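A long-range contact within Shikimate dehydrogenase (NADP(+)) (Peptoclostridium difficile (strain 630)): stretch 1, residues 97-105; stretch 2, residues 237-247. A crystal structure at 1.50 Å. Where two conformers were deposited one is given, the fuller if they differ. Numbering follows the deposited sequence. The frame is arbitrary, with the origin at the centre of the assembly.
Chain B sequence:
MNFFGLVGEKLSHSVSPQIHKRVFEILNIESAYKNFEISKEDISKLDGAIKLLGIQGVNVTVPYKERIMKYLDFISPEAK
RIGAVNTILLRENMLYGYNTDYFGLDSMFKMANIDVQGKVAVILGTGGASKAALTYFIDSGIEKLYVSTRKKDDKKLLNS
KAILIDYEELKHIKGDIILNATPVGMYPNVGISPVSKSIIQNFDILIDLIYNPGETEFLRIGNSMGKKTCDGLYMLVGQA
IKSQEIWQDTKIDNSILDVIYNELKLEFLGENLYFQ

Stretch 1 97-105: GYNTDYFGL
Stretch 2, residues 237-247: VGQAIKSQEIW

The most striking feature of this contact is how much rests on one amide: Q239 NE2 donates to D101 OD1 at 2.6 Å and, weakly, to T100 O at 3.4 Å, so a single helix side chain ties down the first turn of another helix. Its CA-to-CB bond points sideways, and chi1 m, chi2 t and chi3 near -61° carry the amide across. D101 answers from a CA-to-CB bond directed away overall, with chi1 at -82° and chi2 at -17°.

Stretch 1 leaves a strand at 97-98, passes N99 and T100, the latter at the N-cap position, and is helical through 101-105; G104 N bonds T100 O at 2.9 Å. N99, chi1 t, holds the turn through its OD1, a very short 2.4 Å from D101 N. Stretch 2 is helical throughout. The helix axes approach to 8.8 Å with their directions 133° apart, nearer antiparallel than parallel. The register is set by G104 and Q239, whose CA atoms lie 5.4 Å apart. G104 permits this closeness: an ideal CB there would lie 2.8 Å from Q239 CG, a clash.

K242 (t, p, p, t) sets its CE over one face of the F103 ring (chi1 t, chi2 88°), 3.4 Å from F103 CE1. The ammonium adds an off-centre cation-pi contact, NZ lying 4.3 Å from the ring centroid, and closes a salt bridge within its own helix, K242 NZ to E245 OE2 at 3.0 Å. G238 O lies at the ring's edge, 3.7 Å from F103 CE2.

T100 (p) sets CG2 3.6 Å from K242 CG, while a water bridges T100 OG1 and S243 OG, 2.6 Å from each. One turn beyond K242, I246 (m, t) places CG2 over a face of Y98 (chi1 m, chi2 81°), 3.6 Å from CE1, an apolar CH-pi contact.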

# COMPACT_ATOMS: atom_id res chain seq x y z
N GLY B 97 7.13 -3.65 8.41
CA GLY B 97 8.14 -4.05 7.44
C GLY B 97 7.57 -4.51 6.11
O GLY B 97 6.61 -5.30 6.08
N TYR B 98 8.22 -4.07 5.03
CA TYR B 98 7.84 -4.39 3.66
C TYR B 98 9.07 -4.78 2.87
O TYR B 98 10.21 -4.53 3.30
CB TYR B 98 7.19 -3.17 2.97
CG TYR B 98 6.03 -2.57 3.70
CD1 TYR B 98 6.22 -1.68 4.76
CD2 TYR B 98 4.74 -2.86 3.35
CE1 TYR B 98 5.16 -1.15 5.44
CE2 TYR B 98 3.66 -2.28 4.00
CZ TYR B 98 3.90 -1.40 5.05
OH TYR B 98 2.82 -0.83 5.73
N ASN B 99 8.86 -5.37 1.70
CA ASN B 99 9.98 -5.70 0.84
C ASN B 99 9.66 -5.33 -0.58
O ASN B 99 8.77 -5.93 -1.21
CB ASN B 99 10.33 -7.17 0.94
CG ASN B 99 11.60 -7.49 0.18
OD1 ASN B 99 11.73 -7.11 -0.99
ND2 ASN B 99 12.51 -8.19 0.82
N THR B 100 10.36 -4.35 -1.10
CA THR B 100 10.16 -3.97 -2.47
C THR B 100 11.11 -4.72 -3.44
O THR B 100 11.10 -4.39 -4.65
CB THR B 100 10.45 -2.54 -2.62
OG1 THR B 100 11.86 -2.38 -2.36
CG2 THR B 100 9.57 -1.67 -1.68
N ASP B 101 11.92 -5.70 -2.97
CA ASP B 101 12.87 -6.40 -3.89
C ASP B 101 12.21 -7.18 -5.04
O ASP B 101 12.72 -7.14 -6.19
CB ASP B 101 13.84 -7.34 -3.13
CG ASP B 101 15.04 -6.61 -2.53
OD1 ASP B 101 15.32 -5.47 -2.94
OD2 ASP B 101 15.73 -7.20 -1.66
N TYR B 102 11.14 -7.92 -4.77
CA TYR B 102 10.43 -8.65 -5.83
C TYR B 102 9.87 -7.63 -6.83
O TYR B 102 10.02 -7.80 -8.04
CB TYR B 102 9.32 -9.52 -5.22
CG TYR B 102 8.52 -10.42 -6.13
CD1 TYR B 102 7.51 -9.90 -6.96
CD2 TYR B 102 8.69 -11.79 -6.10
CE1 TYR B 102 6.75 -10.73 -7.76
CE2 TYR B 102 7.92 -12.62 -6.89
CZ TYR B 102 6.95 -12.08 -7.72
OH TYR B 102 6.19 -12.91 -8.51
N PHE B 103 9.23 -6.58 -6.33
CA PHE B 103 8.66 -5.53 -7.19
C PHE B 103 9.69 -4.86 -8.11
O PHE B 103 9.45 -4.73 -9.33
CB PHE B 103 7.95 -4.45 -6.36
CG PHE B 103 7.67 -3.21 -7.14
CD1 PHE B 103 6.50 -3.09 -7.88
CD2 PHE B 103 8.61 -2.20 -7.21
CE1 PHE B 103 6.27 -1.95 -8.64
CE2 PHE B 103 8.38 -1.07 -7.97
CZ PHE B 103 7.21 -0.95 -8.69
N GLY B 104 10.84 -4.49 -7.55
CA GLY B 104 11.90 -3.83 -8.31
C GLY B 104 12.47 -4.74 -9.39
O GLY B 104 12.80 -4.26 -10.48
N LEU B 105 12.62 -6.03 -9.08
CA LEU B 105 13.13 -7.00 -10.06
C LEU B 105 12.14 -7.11 -11.22
O LEU B 105 12.52 -7.04 -12.39
CB LEU B 105 13.34 -8.38 -9.43
CG LEU B 105 14.50 -8.53 -8.43
CD1 LEU B 105 14.27 -9.72 -7.51
CD2 LEU B 105 15.82 -8.65 -9.17
N VAL B 237 15.81 2.97 -8.57
CA VAL B 237 14.87 4.07 -8.66
C VAL B 237 13.45 3.56 -8.42
O VAL B 237 12.67 4.18 -7.69
CB VAL B 237 14.99 4.79 -10.03
CG1 VAL B 237 13.97 5.91 -10.11
CG2 VAL B 237 16.38 5.35 -10.22
N GLY B 238 13.09 2.43 -9.02
CA GLY B 238 11.75 1.88 -8.78
C GLY B 238 11.49 1.56 -7.33
O GLY B 238 10.40 1.85 -6.82
N GLN B 239 12.48 0.96 -6.68
CA GLN B 239 12.32 0.65 -5.24
C GLN B 239 12.19 1.91 -4.40
O GLN B 239 11.44 1.94 -3.39
CB GLN B 239 13.48 -0.16 -4.78
CG GLN B 239 13.48 -1.51 -5.38
CD GLN B 239 14.62 -2.33 -4.84
OE1 GLN B 239 15.82 -1.98 -4.99
NE2 GLN B 239 14.27 -3.41 -4.18
N ALA B 240 12.88 2.98 -4.75
CA ALA B 240 12.77 4.22 -4.00
C ALA B 240 11.33 4.76 -4.10
O ALA B 240 10.72 5.20 -3.12
CB ALA B 240 13.76 5.27 -4.46
N ILE B 241 10.78 4.71 -5.32
CA ILE B 241 9.42 5.21 -5.56
C ILE B 241 8.39 4.34 -4.84
O ILE B 241 7.47 4.87 -4.19
CB ILE B 241 9.16 5.33 -7.08
CG1 ILE B 241 10.02 6.47 -7.65
CG2 ILE B 241 7.68 5.58 -7.38
CD1 ILE B 241 10.09 6.50 -9.16
N LYS B 242 8.54 3.02 -4.89
CA LYS B 242 7.63 2.15 -4.17
C LYS B 242 7.71 2.41 -2.66
O LYS B 242 6.69 2.42 -1.97
CB LYS B 242 7.94 0.68 -4.50
CG LYS B 242 6.99 -0.31 -3.85
CD LYS B 242 5.55 -0.17 -4.31
CE LYS B 242 5.34 -0.42 -5.80
NZ LYS B 242 3.93 -0.25 -6.28
N SER B 243 8.93 2.61 -2.15
CA SER B 243 9.06 2.93 -0.73
C SER B 243 8.29 4.22 -0.40
O SER B 243 7.61 4.29 0.63
CB SER B 243 10.52 3.12 -0.32
OG SER B 243 11.27 1.92 -0.40
N GLN B 244 8.45 5.23 -1.26
CA GLN B 244 7.75 6.48 -1.07
C GLN B 244 6.22 6.32 -1.09
O GLN B 244 5.50 6.96 -0.31
CB GLN B 244 8.23 7.49 -2.10
CG GLN B 244 9.64 7.96 -1.84
CD GLN B 244 9.75 8.77 -0.57
OE1 GLN B 244 8.76 9.25 -0.04
NE2 GLN B 244 10.98 8.93 -0.06
N GLU B 245 5.74 5.43 -1.95
CA GLU B 245 4.30 5.17 -2.03
C GLU B 245 3.82 4.59 -0.69
O GLU B 245 2.79 4.95 -0.17
CB GLU B 245 3.96 4.18 -3.16
CG GLU B 245 4.10 4.77 -4.55
CD GLU B 245 3.66 3.81 -5.63
OE1 GLU B 245 3.12 4.29 -6.66
OE2 GLU B 245 3.79 2.60 -5.48
N ILE B 246 4.60 3.66 -0.15
CA ILE B 246 4.27 3.05 1.14
C ILE B 246 4.30 4.06 2.29
O ILE B 246 3.37 4.14 3.10
CB ILE B 246 5.25 1.90 1.44
CG1 ILE B 246 4.98 0.74 0.48
CG2 ILE B 246 5.10 1.45 2.90
CD1 ILE B 246 6.07 -0.30 0.45
N TRP B 247 5.34 4.88 2.31
CA TRP B 247 5.53 5.85 3.39
C TRP B 247 4.44 6.90 3.40
O TRP B 247 4.00 7.32 4.50
CB TRP B 247 6.91 6.49 3.31
CG TRP B 247 8.06 5.55 3.64
CD1 TRP B 247 8.03 4.50 4.50
CD2 TRP B 247 9.39 5.61 3.13
NE1 TRP B 247 9.23 3.88 4.53
CE2 TRP B 247 10.11 4.55 3.71
CE3 TRP B 247 10.05 6.44 2.22
CZ2 TRP B 247 11.45 4.31 3.43
CZ3 TRP B 247 11.38 6.21 1.96
CH2 TRP B 247 12.06 5.15 2.53
O HOH W 1 12.58 -0.22 -1.11